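Local atomic coordinates of natural killer cell receptor Ly49C (PDB entry 3C8J), a protein that serves on mouse natural killer cells as a disulfide-linked homodimeric, lectin-like receptor for class I MHC molecules. Residues G155-K158 / L159-K162; F175-K178 / A179-E182. The protein carries 4 engineered substitutions. One frame throughout, in Å; residues are numbered along the deposited sequence.

Interaction 1: G155-K158 / L159-K162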
loop_
_atom_site.group_PDB
_atom_site.type_symbol
_atom_site.label_atom_id
_atom_site.label_comp_id
_atom_site.label_asym_id
_atom_site.label_seq_id
_atom_site.Cartn_x
_atom_site.Cartn_y
_atom_site.Cartn_z
ATOM N N GLY A 155 -1.448 -20.147 12.299
ATOM C CA GLY A 155 -0.701 -20.580 11.135
ATOM C C GLY A 155 0.780 -20.344 11.349
ATOM O O GLY A 155 1.163 -19.620 12.269
ATOM N N PRO A 156 1.627 -20.966 10.510
ATOM C CA PRO A 156 3.042 -20.639 10.558
ATOM C C PRO A 156 3.315 -19.299 9.866
ATOM O O PRO A 156 2.463 -18.778 9.132
ATOM C CB PRO A 156 3.694 -21.790 9.789
ATOM C CG PRO A 156 2.665 -22.207 8.814
ATOM C CD PRO A 156 1.333 -21.992 9.489
ATOM N N SER A 157 4.500 -18.758 10.129
ATOM C CA SER A 157 4.979 -17.555 9.488
ATOM C C SER A 157 6.441 -17.759 9.132
ATOM O O SER A 157 7.162 -18.478 9.819
ATOM C CB SER A 157 4.825 -16.369 10.430
ATOM O OG SER A 157 5.767 -15.367 10.119
ATOM N N LYS A 158 6.891 -17.121 8.062
ATOM C CA LYS A 158 8.276 -17.286 7.635
ATOM C C LYS A 158 9.269 -16.541 8.520
ATOM O O LYS A 158 10.465 -16.521 8.263
ATOM C CB LYS A 158 8.426 -16.938 6.163
ATOM C CG LYS A 158 7.991 -18.086 5.289
ATOM C CD LYS A 158 7.262 -17.610 4.058
ATOM C CE LYS A 158 6.435 -18.740 3.462
ATOM N NZ LYS A 158 7.145 -20.057 3.428
ATOM N N LEU A 159 8.753 -15.948 9.583
ATOM C CA LEU A 159 9.569 -15.321 10.587
ATOM C C LEU A 159 9.915 -16.324 11.655
ATOM O O LEU A 159 10.890 -16.144 12.377
ATOM C CB LEU A 159 8.798 -14.170 11.218
ATOM C CG LEU A 159 9.169 -12.738 10.875
ATOM C CD1 LEU A 159 9.613 -12.581 9.439
ATOM C CD2 LEU A 159 7.994 -11.851 11.192
ATOM N N ASP A 160 9.104 -17.374 11.756
ATOM C CA ASP A 160 9.221 -18.361 12.835
ATOM C C ASP A 160 10.657 -18.852 12.999
ATOM O O ASP A 160 11.163 -18.907 14.122
ATOM C CB ASP A 160 8.246 -19.540 12.638
ATOM C CG ASP A 160 6.776 -19.136 12.799
ATOM O OD1 ASP A 160 6.479 -18.130 13.478
ATOM O OD2 ASP A 160 5.908 -19.833 12.240
ATOM N N MET A 161 11.303 -19.184 11.878
ATOM C CA MET A 161 12.703 -19.610 11.868
ATOM C C MET A 161 13.606 -18.644 12.635
ATOM O O MET A 161 14.333 -19.055 13.554
ATOM C CB MET A 161 13.213 -19.783 10.434
ATOM C CG MET A 161 13.042 -21.188 9.895
ATOM S SD MET A 161 14.646 -21.893 9.471
ATOM C CE MET A 161 14.320 -23.675 9.514
ATOM N N LYS A 162 13.540 -17.371 12.250
ATOM C CA LYS A 162 14.277 -16.298 12.908
ATOM C C LYS A 162 13.804 -16.103 14.359
ATOM O O LYS A 162 14.622 -15.990 15.277
ATOM C CB LYS A 162 14.142 -15.006 12.091
ATOM C CG LYS A 162 14.743 -13.749 12.720
ATOM C CD LYS A 162 14.132 -12.483 12.092
ATOM C CE LYS A 162 14.376 -11.244 12.944
ATOM N NZ LYS A 162 14.195 -10.011 12.151
#
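Ser157 and Asp160 meet across a tight turn where the chain enters helix 160-164. The Asp160 side chain takes the N-H of Ser157, while the Ser157 hydroxyl takes that of Leu159. Ser157 OG accepts from Leu159 N at 3.1 Å. Its first torsion makes this possible: OG stands opposite the backbone N and next to the carbonyl carbon (chi1 154°), on the side where the chain turns into the helix. The strongest polar partner of this oxygen is the carbonyl of Ile118, so the buried hydroxyl has two partners. It also lies 3.4 Å from Leu159 CB.

Asp160 reaches back the other way. Its CG lies beside its own backbone N, and OD2 meets Ser157 N at 2.8 Å. The bond is nearly straight at hydrogen (168°), yet the donor stands well above the carboxylate plane. The second oxygen, OD1, is bonded to Trp151 NE1. With a partner for each oxygen, the rotation of the carboxylate is probably restricted. Pro156 lies beside this carboxylate, its CA 3.4 Å from Asp160 OD2.

The backbone bond from Asp160 N to Ser157 O, 3.0 Å long, closes a type I beta turn. Lys158 sits in the turn, and its CB points away from the helix start. Leu159 is buried and touches Glu121 of helix 121-130. Ser157 and Asp160 form a capping box, with the serine oxygen on Leu159 N and the aspartate on Ser157 N, at the N-terminal end of helix 160-164 in this C-type lectin-like domain.

Interaction 2: F175-K178 / A179-E182; sequences FLSK and ARIE
Phe175 and Glu182 face each other as an antiparallel hydrogen-bonded pair. Phe175 N donates to Glu182 O, and Glu182 N returns a bond to Phe175 O, each 3.2 Å long. Their side chains run side by side in the same direction. Glu182 CB approaches the ring obliquely, 3.6 Å from Phe175 CE2. The carboxylate is turned 56° from the ring plane. The phenyl ring also meets Tyr190.

The neighbouring pair, Leu176 and Ile181, is non-hydrogen-bonded, and its side chains lie on the other face of the sheet. Leu176 CB touches Ile181 CG2 at 3.7 Å. Beyond this contact both side chains lead away from the opposing strand and reach Leu124 of helix 121-130. These two side chains and Phe175 make up the buried, tightly packed part of the contact.

The turn end is bonded along its backbone, but its side chains are more open to solvent. Ser177 N donates to Arg180 O at 2.8 Å. In return Arg180 N donates to Ser177 OG at 3.2 Å. With chi1 at 53°, the hydroxyl sits between its own N and carbonyl carbon and faces Arg180. Ala179 and Arg180 are exposed, and the arginine side chain starts away from the opposite strand. Lys178 also starts away, but its bent chain brings NZ to the carbonyls of Gln128 and Val131. The arrangement is a beta hairpin of the C-type lectin-like fold, and its turn lies within a region implicated in MHC class I binding.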
loop_
_atom_site.group_PDB
_atom_site.type_symbol
_atom_site.label_atom_id
_atom_site.label_comp_id
_atom_site.label_asym_id
_atom_site.label_seq_id
_atom_site.Cartn_x
_atom_site.Cartn_y
_atom_site.Cartn_z
ATOM N N PHE A 175 5.875 -7.225 20.603
ATOM C CA PHE A 175 5.620 -5.939 19.963
ATOM C C PHE A 175 6.687 -5.661 18.932
ATOM O O PHE A 175 7.742 -6.284 18.960
ATOM C CB PHE A 175 5.553 -4.816 20.998
ATOM C CG PHE A 175 6.848 -4.555 21.712
ATOM C CD1 PHE A 175 7.646 -3.472 21.347
ATOM C CD2 PHE A 175 7.269 -5.367 22.747
ATOM C CE1 PHE A 175 8.848 -3.222 22.007
ATOM C CE2 PHE A 175 8.453 -5.120 23.392
ATOM C CZ PHE A 175 9.244 -4.046 23.019
ATOM N N LEU A 176 6.411 -4.756 17.994
ATOM C CA LEU A 176 7.503 -4.248 17.180
ATOM C C LEU A 176 7.803 -2.764 17.402
ATOM O O LEU A 176 6.951 -1.990 17.880
ATOM C CB LEU A 176 7.357 -4.606 15.692
ATOM C CG LEU A 176 6.446 -3.866 14.712
ATOM C CD1 LEU A 176 6.738 -2.375 14.658
ATOM C CD2 LEU A 176 6.556 -4.481 13.315
ATOM N N SER A 177 9.042 -2.406 17.078
ATOM C CA SER A 177 9.544 -1.051 17.141
ATOM C C SER A 177 10.243 -0.868 15.807
ATOM O O SER A 177 10.391 -1.831 15.066
ATOM C CB SER A 177 10.525 -0.875 18.321
ATOM O OG SER A 177 11.555 -1.845 18.301
ATOM N N LYS A 178 10.662 0.356 15.497
ATOM C CA LYS A 178 11.337 0.624 14.237
ATOM C C LYS A 178 12.658 -0.149 14.164
ATOM O O LYS A 178 13.186 -0.400 13.072
ATOM C CB LYS A 178 11.601 2.128 14.052
ATOM C CG LYS A 178 10.347 2.975 13.882
ATOM C CD LYS A 178 10.668 4.395 13.389
ATOM C CE LYS A 178 11.067 4.415 11.918
ATOM N NZ LYS A 178 9.935 4.024 11.041
ATOM N N ALA A 179 13.166 -0.519 15.342
ATOM C CA ALA A 179 14.450 -1.187 15.503
ATOM C C ALA A 179 14.363 -2.716 15.501
ATOM O O ALA A 179 15.262 -3.375 14.972
ATOM C CB ALA A 179 15.130 -0.703 16.752
ATOM N N ARG A 180 13.307 -3.287 16.083
ATOM C CA ARG A 180 13.158 -4.754 16.077
ATOM C C ARG A 180 11.821 -5.280 16.620
ATOM O O ARG A 180 10.833 -4.545 16.645
ATOM C CB ARG A 180 14.317 -5.414 16.812
ATOM C CG ARG A 180 14.404 -4.963 18.229
ATOM C CD ARG A 180 15.761 -5.256 18.858
ATOM N NE ARG A 180 15.779 -4.667 20.198
ATOM C CZ ARG A 180 15.977 -3.372 20.455
ATOM N NH1 ARG A 180 16.211 -2.510 19.469
ATOM N NH2 ARG A 180 15.948 -2.939 21.709
ATOM N N ILE A 181 11.795 -6.564 16.982
ATOM C CA ILE A 181 10.672 -7.184 17.685
ATOM C C ILE A 181 11.184 -7.834 18.975
ATOM O O ILE A 181 12.292 -8.344 19.019
ATOM C CB ILE A 181 9.900 -8.261 16.843
ATOM C CG1 ILE A 181 10.780 -9.472 16.550
ATOM C CG2 ILE A 181 9.402 -7.697 15.554
ATOM C CD1 ILE A 181 10.002 -10.729 16.291
ATOM N N GLU A 182 10.352 -7.809 20.010
ATOM C CA GLU A 182 10.739 -8.241 21.340
ATOM C C GLU A 182 9.580 -8.926 22.063
ATOM O O GLU A 182 8.442 -8.879 21.600
ATOM C CB GLU A 182 11.182 -7.034 22.155
ATOM C CG GLU A 182 12.637 -6.688 22.058
ATOM C CD GLU A 182 13.133 -6.060 23.349
ATOM O OE1 GLU A 182 12.866 -4.847 23.552
ATOM O OE2 GLU A 182 13.790 -6.778 24.146
#

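How the interactions relate
Interactions 1 and 2 follow one another along the chain, in one C-type lectin-like domain. Their centres are about 16 Å apart. Their nearest atoms are about 5 Å apart, so they do not touch. Helix 121-130 connects them indirectly: Leu159 and Lys162 of interaction 1 pack on it, and so do Leu176 and Ile181 of interaction 2. Leu124 is shared, since it meets Lys162 as well as Leu176 and Ile181. Interaction 1 overlaps the start of residues 161-170, and interaction 2 includes residues 177-182. Both of these regions are implicated in MHC class I binding.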